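Local coordinates for protein VP5 (Halorubrum pleomorphic virus 6, PDB 6QGL) that probably mediates fusion of the viral envelope with the membrane of its haloarchaeal host, as the membrane-anchored envelope protein, at residues F156-D170 with T182-S194. Residues are numbered along the deposited sequence; the frame is centred on the assembly and turned at random.
Sequences FGNLASGTSPNTLKD and TLLTFRHNTGWDS
H188 lays its ring beside the side chains of N166, P165 and F156. Its ND1 donates to N166 OD1 over 2.8 Å, a nearly straight bond (166°) close to the imidazole plane. The CE1 corner reaches P165, 3.6 Å from CB of that proline. F156 meets the same ring rim to rim, neither lying over the face of the other, with the planes 82° apart. H188 also stacks on F151. The first torsion of H188 sets CG anti to the backbone N (178°) and swings the ring to the N166 side. F186 leans on N166 from its CZ end, with OD1 3.3 Å away, and at its CD1 edge takes L168 CD2. N166 ND2 is held by E131 of helix 97-140, and L168 touches V127 of that helix. This face of the hairpin 166-174/180-189 therefore packs on the helix.

The strands are antiparallel, with reciprocal backbone bonds in the hydrogen-bonded pairs T167/R187 and K169/T185. Their side chains lie on the opposite face, where K169 CD passes R187 CD at 4.1 Å. Both cationic ends form salt bridges with E203 on the adjacent strand.

Beyond the sheet, N158 CB sits over the six-membered ring of W192, a CH-pi contact with 4.0 Å to the centroid. N158 ND2 donates to G191 O in a bent bond; a water also donates to that oxygen.

The buried H188 ND1-H is thus satisfied by an amide whose other end is tied to a carboxylate, while E203 probably offsets the charges of K169 and R187.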
loop_
_atom_site.group_PDB
_atom_site.type_symbol
_atom_site.label_atom_id
_atom_site.label_comp_id
_atom_site.label_asym_id
_atom_site.label_seq_id
_atom_site.Cartn_x
_atom_site.Cartn_y
_atom_site.Cartn_z
ATOM N N PHE A 156 -23.416 24.377 -5.385
ATOM C CA PHE A 156 -24.147 23.716 -6.475
ATOM C C PHE A 156 -25.531 24.315 -6.775
ATOM O O PHE A 156 -26.400 23.632 -7.328
ATOM C CB PHE A 156 -24.240 22.205 -6.200
ATOM C CG PHE A 156 -22.893 21.533 -6.075
ATOM C CD1 PHE A 156 -22.314 21.328 -4.830
ATOM C CD2 PHE A 156 -22.189 21.135 -7.205
ATOM C CE1 PHE A 156 -21.063 20.721 -4.715
ATOM C CE2 PHE A 156 -20.934 20.533 -7.088
ATOM C CZ PHE A 156 -20.381 20.329 -5.845
ATOM N N GLY A 157 -25.677 25.602 -6.473
ATOM C CA GLY A 157 -26.900 26.376 -6.634
ATOM C C GLY A 157 -27.484 26.466 -8.029
ATOM O O GLY A 157 -28.698 26.584 -8.154
ATOM N N ASN A 158 -26.639 26.432 -9.078
ATOM C CA ASN A 158 -27.060 26.527 -10.483
ATOM C C ASN A 158 -27.040 25.164 -11.226
ATOM O O ASN A 158 -27.313 25.108 -12.429
ATOM C CB ASN A 158 -26.233 27.599 -11.218
ATOM C CG ASN A 158 -26.733 27.991 -12.591
ATOM O OD1 ASN A 158 -27.898 28.350 -12.786
ATOM N ND2 ASN A 158 -25.855 27.935 -13.577
ATOM N N LEU A 159 -26.765 24.065 -10.504
ATOM C CA LEU A 159 -26.728 22.725 -11.094
ATOM C C LEU A 159 -28.121 22.089 -11.139
ATOM O O LEU A 159 -28.762 21.952 -10.100
ATOM C CB LEU A 159 -25.733 21.826 -10.329
ATOM C CG LEU A 159 -25.522 20.412 -10.864
ATOM C CD1 LEU A 159 -24.693 20.417 -12.137
ATOM C CD2 LEU A 159 -24.866 19.553 -9.828
ATOM N N ALA A 160 -28.563 21.668 -12.344
ATOM C CA ALA A 160 -29.865 21.039 -12.599
ATOM C C ALA A 160 -30.113 19.794 -11.746
ATOM O O ALA A 160 -29.166 19.078 -11.425
ATOM C CB ALA A 160 -29.989 20.684 -14.071
ATOM N N SER A 161 -31.387 19.546 -11.379
ATOM C CA SER A 161 -31.803 18.394 -10.573
ATOM C C SER A 161 -31.583 17.085 -11.342
ATOM O O SER A 161 -31.890 17.014 -12.536
ATOM C CB SER A 161 -33.270 18.526 -10.169
ATOM O OG SER A 161 -33.647 17.538 -9.224
ATOM N N GLY A 162 -31.015 16.088 -10.657
ATOM C CA GLY A 162 -30.726 14.772 -11.222
ATOM C C GLY A 162 -29.492 14.707 -12.100
ATOM O O GLY A 162 -29.212 13.664 -12.700
ATOM N N THR A 163 -28.741 15.823 -12.173
ATOM C CA THR A 163 -27.515 15.975 -12.955
ATOM C C THR A 163 -26.313 15.879 -12.018
ATOM O O THR A 163 -26.331 16.460 -10.930
ATOM C CB THR A 163 -27.575 17.307 -13.738
ATOM O OG1 THR A 163 -28.632 17.228 -14.691
ATOM C CG2 THR A 163 -26.277 17.656 -14.457
ATOM N N SER A 164 -25.275 15.148 -12.444
ATOM C CA SER A 164 -24.042 15.011 -11.677
ATOM C C SER A 164 -23.077 16.148 -12.033
ATOM O O SER A 164 -22.950 16.478 -13.219
ATOM C CB SER A 164 -23.384 13.661 -11.950
ATOM O OG SER A 164 -22.159 13.528 -11.246
ATOM N N PRO A 165 -22.359 16.741 -11.047
ATOM C CA PRO A 165 -21.376 17.782 -11.392
ATOM C C PRO A 165 -20.114 17.182 -12.029
ATOM O O PRO A 165 -19.268 17.919 -12.540
ATOM C CB PRO A 165 -21.082 18.444 -10.045
ATOM C CG PRO A 165 -21.295 17.376 -9.048
ATOM C CD PRO A 165 -22.368 16.469 -9.593
ATOM N N ASN A 166 -20.003 15.835 -12.001
ATOM C CA ASN A 166 -18.887 15.057 -12.535
ATOM C C ASN A 166 -19.145 14.535 -13.945
ATOM O O ASN A 166 -20.285 14.256 -14.318
ATOM C CB ASN A 166 -18.576 13.854 -11.637
ATOM C CG ASN A 166 -18.512 14.105 -10.154
ATOM O OD1 ASN A 166 -17.961 15.106 -9.680
ATOM N ND2 ASN A 166 -19.051 13.169 -9.389
ATOM N N THR A 167 -18.056 14.358 -14.705
ATOM C CA THR A 167 -18.036 13.794 -16.051
ATOM C C THR A 167 -16.791 12.907 -16.138
ATOM O O THR A 167 -15.680 13.386 -15.886
ATOM C CB THR A 167 -18.032 14.893 -17.138
ATOM O OG1 THR A 167 -18.999 15.900 -16.833
ATOM C CG2 THR A 167 -18.293 14.338 -18.534
ATOM N N LEU A 168 -16.981 11.612 -16.447
ATOM C CA LEU A 168 -15.872 10.670 -16.610
ATOM C C LEU A 168 -15.596 10.570 -18.102
ATOM O O LEU A 168 -16.352 9.926 -18.838
ATOM C CB LEU A 168 -16.165 9.281 -15.987
ATOM C CG LEU A 168 -16.607 9.215 -14.519
ATOM C CD1 LEU A 168 -16.614 7.785 -14.024
ATOM C CD2 LEU A 168 -15.728 10.059 -13.618
ATOM N N LYS A 169 -14.555 11.289 -18.553
ATOM C CA LYS A 169 -14.159 11.384 -19.958
ATOM C C LYS A 169 -13.222 10.256 -20.355
ATOM O O LYS A 169 -12.246 9.992 -19.653
ATOM C CB LYS A 169 -13.504 12.749 -20.243
ATOM C CG LYS A 169 -14.449 13.942 -20.113
ATOM C CD LYS A 169 -13.710 15.274 -20.180
ATOM C CE LYS A 169 -13.651 15.842 -21.577
ATOM N NZ LYS A 169 -12.849 17.091 -21.628
ATOM N N ASP A 170 -13.513 9.598 -21.489
ATOM C CA ASP A 170 -12.679 8.517 -22.014
ATOM C C ASP A 170 -11.434 9.104 -22.659
ATOM O O ASP A 170 -11.537 9.935 -23.568
ATOM C CB ASP A 170 -13.458 7.653 -23.025
ATOM C CG ASP A 170 -14.472 6.689 -22.428
ATOM O OD1 ASP A 170 -14.616 6.666 -21.183
ATOM O OD2 ASP A 170 -15.112 5.948 -23.203
ATOM N N THR A 182 -8.439 2.572 -22.009
ATOM C CA THR A 182 -9.304 3.701 -21.695
ATOM C C THR A 182 -9.060 4.165 -20.260
ATOM O O THR A 182 -9.478 3.501 -19.304
ATOM C CB THR A 182 -10.780 3.397 -22.016
ATOM O OG1 THR A 182 -10.907 3.059 -23.396
ATOM C CG2 THR A 182 -11.694 4.569 -21.708
ATOM N N LEU A 183 -8.362 5.300 -20.124
ATOM C CA LEU A 183 -8.102 5.962 -18.851
ATOM C C LEU A 183 -9.233 6.970 -18.664
ATOM O O LEU A 183 -9.604 7.663 -19.616
ATOM C CB LEU A 183 -6.729 6.669 -18.876
ATOM C CG LEU A 183 -6.367 7.597 -17.700
ATOM C CD1 LEU A 183 -6.012 6.808 -16.449
ATOM C CD2 LEU A 183 -5.230 8.516 -18.070
ATOM N N LEU A 184 -9.812 7.024 -17.460
ATOM C CA LEU A 184 -10.900 7.958 -17.201
ATOM C C LEU A 184 -10.353 9.278 -16.693
ATOM O O LEU A 184 -9.638 9.309 -15.692
ATOM C CB LEU A 184 -11.949 7.377 -16.232
ATOM C CG LEU A 184 -12.670 6.089 -16.659
ATOM C CD1 LEU A 184 -13.516 5.549 -15.534
ATOM C CD2 LEU A 184 -13.527 6.300 -17.902
ATOM N N THR A 185 -10.640 10.359 -17.420
ATOM C CA THR A 185 -10.244 11.703 -17.031
ATOM C C THR A 185 -11.397 12.266 -16.223
ATOM O O THR A 185 -12.531 12.328 -16.710
ATOM C CB THR A 185 -9.847 12.541 -18.249
ATOM O OG1 THR A 185 -8.665 11.971 -18.801
ATOM C CG2 THR A 185 -9.580 14.001 -17.898
ATOM N N PHE A 186 -11.112 12.628 -14.972
ATOM C CA PHE A 186 -12.117 13.166 -14.074
ATOM C C PHE A 186 -12.322 14.660 -14.277
ATOM O O PHE A 186 -11.419 15.448 -13.999
ATOM C CB PHE A 186 -11.770 12.849 -12.607
ATOM C CG PHE A 186 -12.781 13.407 -11.638
ATOM C CD1 PHE A 186 -13.980 12.746 -11.399
ATOM C CD2 PHE A 186 -12.554 14.615 -10.992
ATOM C CE1 PHE A 186 -14.930 13.281 -10.528
ATOM C CE2 PHE A 186 -13.509 15.154 -10.136
ATOM C CZ PHE A 186 -14.689 14.481 -9.903
ATOM N N ARG A 187 -13.527 15.047 -14.718
ATOM C CA ARG A 187 -13.934 16.441 -14.875
ATOM C C ARG A 187 -15.024 16.727 -13.842
ATOM O O ARG A 187 -15.898 15.887 -13.632
ATOM C CB ARG A 187 -14.426 16.732 -16.310
ATOM C CG ARG A 187 -14.904 18.171 -16.531
ATOM C CD ARG A 187 -15.084 18.500 -17.998
ATOM N NE ARG A 187 -15.624 19.846 -18.200
ATOM C CZ ARG A 187 -14.896 20.957 -18.282
ATOM N NH1 ARG A 187 -15.483 22.131 -18.468
ATOM N NH2 ARG A 187 -13.574 20.903 -18.168
ATOM N N HIS A 188 -14.950 17.896 -13.184
ATOM C CA HIS A 188 -15.911 18.349 -12.180
ATOM C C HIS A 188 -16.220 19.824 -12.391
ATOM O O HIS A 188 -15.308 20.648 -12.393
ATOM C CB HIS A 188 -15.382 18.104 -10.753
ATOM C CG HIS A 188 -16.297 18.588 -9.670
ATOM N ND1 HIS A 188 -17.346 17.814 -9.213
ATOM C CD2 HIS A 188 -16.291 19.759 -8.991
ATOM C CE1 HIS A 188 -17.943 18.535 -8.279
ATOM N NE2 HIS A 188 -17.342 19.710 -8.106
ATOM N N ASN A 189 -17.511 20.144 -12.562
ATOM C CA ASN A 189 -18.013 21.509 -12.718
ATOM C C ASN A 189 -19.194 21.708 -11.769
ATOM O O ASN A 189 -20.157 20.938 -11.825
ATOM C CB ASN A 189 -18.418 21.805 -14.171
ATOM C CG ASN A 189 -18.734 23.261 -14.430
ATOM O OD1 ASN A 189 -18.147 24.171 -13.833
ATOM N ND2 ASN A 189 -19.665 23.520 -15.333
ATOM N N THR A 190 -19.121 22.743 -10.910
ATOM C CA THR A 190 -20.157 23.067 -9.920
ATOM C C THR A 190 -21.481 23.538 -10.556
ATOM O O THR A 190 -22.523 23.471 -9.901
ATOM C CB THR A 190 -19.638 24.052 -8.868
ATOM O OG1 THR A 190 -19.230 25.259 -9.512
ATOM C CG2 THR A 190 -18.497 23.473 -8.031
ATOM N N GLY A 191 -21.434 23.985 -11.814
ATOM C CA GLY A 191 -22.627 24.373 -12.557
ATOM C C GLY A 191 -22.802 25.827 -12.950
ATOM O O GLY A 191 -23.707 26.132 -13.732
ATOM N N TRP A 192 -21.975 26.738 -12.406
ATOM C CA TRP A 192 -22.052 28.172 -12.717
ATOM C C TRP A 192 -21.478 28.459 -14.104
ATOM O O TRP A 192 -20.718 27.646 -14.634
ATOM C CB TRP A 192 -21.311 29.007 -11.658
ATOM C CG TRP A 192 -21.709 28.693 -10.248
ATOM C CD1 TRP A 192 -21.061 27.867 -9.382
ATOM C CD2 TRP A 192 -22.875 29.163 -9.560
ATOM N NE1 TRP A 192 -21.733 27.813 -8.186
ATOM C CE2 TRP A 192 -22.855 28.592 -8.268
ATOM C CE3 TRP A 192 -23.928 30.028 -9.900
ATOM C CZ2 TRP A 192 -23.849 28.852 -7.318
ATOM C CZ3 TRP A 192 -24.918 30.276 -8.962
ATOM C CH2 TRP A 192 -24.872 29.694 -7.689
ATOM N N ASP A 193 -21.838 29.605 -14.694
ATOM C CA ASP A 193 -21.317 29.995 -15.997
ATOM C C ASP A 193 -19.954 30.635 -15.837
ATOM O O ASP A 193 -19.663 31.226 -14.791
ATOM C CB ASP A 193 -22.274 30.972 -16.712
ATOM C CG ASP A 193 -23.612 30.380 -17.132
ATOM O OD1 ASP A 193 -23.666 29.159 -17.407
ATOM O OD2 ASP A 193 -24.603 31.143 -17.203
ATOM N N SER A 194 -19.133 30.508 -16.897
ATOM C CA SER A 194 -17.851 31.180 -16.998
ATOM C C SER A 194 -18.272 32.642 -17.111
ATOM O O SER A 194 -19.060 33.018 -17.983
ATOM C CB SER A 194 -17.083 30.715 -18.232
ATOM O OG SER A 194 -17.879 30.758 -19.403
HETATM O O HOH W 1 -25.237 24.067 -14.982
#